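Local atomic coordinates of possible thiamine biosynthesis enzyme (Candida albicans, PDB entry 2X7Q), a protein that is of unknown function but has the periplasmic binding protein fold and may bind a small solute, possibly in connection with thiamine biosynthesis. Residues V19-I22 / F26-P29. The protein carries 1 engineered substitution. Numbering follows the deposited sequence.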
loop_
_atom_site.group_PDB
_atom_site.type_symbol
_atom_site.label_atom_id
_atom_site.label_comp_id
_atom_site.label_asym_id
_atom_site.label_seq_id
_atom_site.Cartn_x
_atom_site.Cartn_y
_atom_site.Cartn_z
ATOM N N VAL A 19 15.496 1.363 3.707
ATOM C CA VAL A 19 14.163 1.571 3.149
ATOM C C VAL A 19 13.403 0.256 2.979
ATOM O O VAL A 19 13.828 -0.630 2.236
ATOM C CB VAL A 19 14.236 2.294 1.792
ATOM C CG1 VAL A 19 12.845 2.478 1.210
ATOM C CG2 VAL A 19 14.940 3.635 1.940
ATOM N N ALA A 20 12.275 0.140 3.674
ATOM C CA ALA A 20 11.427 -1.044 3.572
ATOM C C ALA A 20 10.397 -0.873 2.461
ATOM O O ALA A 20 9.702 0.139 2.408
ATOM C CB ALA A 20 10.737 -1.318 4.889
ATOM N N TYR A 21 10.312 -1.860 1.574
ATOM C CA TYR A 21 9.378 -1.810 0.454
ATOM C C TYR A 21 8.672 -3.149 0.260
ATOM O O TYR A 21 9.096 -4.174 0.800
ATOM C CB TYR A 21 10.114 -1.434 -0.832
ATOM C CG TYR A 21 10.928 -2.570 -1.416
ATOM C CD1 TYR A 21 10.426 -3.350 -2.451
ATOM C CD2 TYR A 21 12.195 -2.862 -0.931
ATOM C CE1 TYR A 21 11.167 -4.387 -2.989
ATOM C CE2 TYR A 21 12.942 -3.895 -1.461
ATOM C CZ TYR A 21 12.425 -4.655 -2.489
ATOM O OH TYR A 21 13.173 -5.685 -3.012
ATOM N N ILE A 22 7.600 -3.135 -0.523
ATOM C CA ILE A 22 6.872 -4.355 -0.843
ATOM C C ILE A 22 7.132 -4.753 -2.292
ATOM O O ILE A 22 6.870 -3.977 -3.207
ATOM C CB ILE A 22 5.360 -4.186 -0.619
ATOM C CG1 ILE A 22 5.089 -3.694 0.804
ATOM C CG2 ILE A 22 4.631 -5.495 -0.891
ATOM C CD1 ILE A 22 3.637 -3.394 1.081
ATOM N N PHE A 26 4.273 -2.036 -8.099
ATOM C CA PHE A 26 4.352 -0.639 -7.680
ATOM C C PHE A 26 5.773 -0.211 -7.321
ATOM O O PHE A 26 6.101 0.973 -7.369
ATOM C CB PHE A 26 3.420 -0.371 -6.495
ATOM C CG PHE A 26 1.963 -0.432 -6.844
ATOM C CD1 PHE A 26 1.176 -1.485 -6.409
ATOM C CD2 PHE A 26 1.383 0.563 -7.611
ATOM C CE1 PHE A 26 -0.166 -1.542 -6.732
ATOM C CE2 PHE A 26 0.042 0.511 -7.939
ATOM C CZ PHE A 26 -0.734 -0.543 -7.499
ATOM N N SER A 27 6.613 -1.176 -6.958
ATOM C CA SER A 27 7.973 -0.879 -6.523
ATOM C C SER A 27 8.913 -0.670 -7.708
ATOM O O SER A 27 10.106 -0.431 -7.526
ATOM C CB SER A 27 8.506 -2.001 -5.633
ATOM O OG SER A 27 8.709 -3.186 -6.375
ATOM N N THR A 28 8.368 -0.757 -8.917
ATOM C CA THR A 28 9.166 -0.625 -10.134
ATOM C C THR A 28 10.046 0.631 -10.159
ATOM O O THR A 28 11.249 0.531 -10.393
ATOM C CB THR A 28 8.283 -0.684 -11.401
ATOM O OG1 THR A 28 7.750 -2.004 -11.555
ATOM C CG2 THR A 28 9.094 -0.334 -12.631
ATOM N N PRO A 29 9.452 1.812 -9.923
ATOM C CA PRO A 29 10.234 3.054 -9.942
ATOM C C PRO A 29 11.417 3.013 -8.977
ATOM O O PRO A 29 12.474 3.563 -9.283
ATOM C CB PRO A 29 9.221 4.109 -9.488
ATOM C CG PRO A 29 7.901 3.552 -9.884
ATOM C CD PRO A 29 8.021 2.070 -9.682
#
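Ser27 faces the end of strand 17-21 with its CB, and this carbon makes the closest approach between residues 19-22 and 26-29 and also touches the Tyr21 ring. It lies 3.5 Å from Ile22 O, the carbonyl oxygen of the first residue past the strand, and 4.0 Å from Tyr21 CD1, where it meets the phenol ring obliquely. The tight part of the contact is therefore a methylene resting against a backbone carbonyl oxygen and a ring carbon that lie next to each other on the same side of it. With CG between the backbone N and the carbonyl carbon (chi1 76°) and CB pointing toward the turn, the Tyr21 ring comes up with CD1 nearest Ser27. Ser27 OG bonds instead to Glu24 O, its hydrogen-bonding partner inside the intervening loop. The hydroxyl thus ties the turn to itself, and what reaches the strand is van der Waals packing.

Around this point the fit is looser. The nearest alpha carbons, those of Ile22 and Ser27, remain 6.7 Å apart, and the segments bury just 86 Å² between them. Ile22 contributes its carbonyl here, whereas its side chain packs on Ser55 and Leu58 of helix 55-63. The Phe26 ring takes no part, packing instead against Trp203 and, edge-to-face, Trp258. What access solvent has comes at Tyr21, which is partly exposed, whereas the tight point at Ser27 and Ile22 is buried.

The example illustrates how a chain leaves a parallel strand and enters the next helix: strand 17-21, paired on its two sides with 46-50 and 69-73, passes through a short loop and a 3-10 turn into helix 28-35. This is the first strand-to-helix connection of the lobe built on one of the two five-stranded mixed sheets, the alpha/beta architecture of the periplasmic binding protein fold.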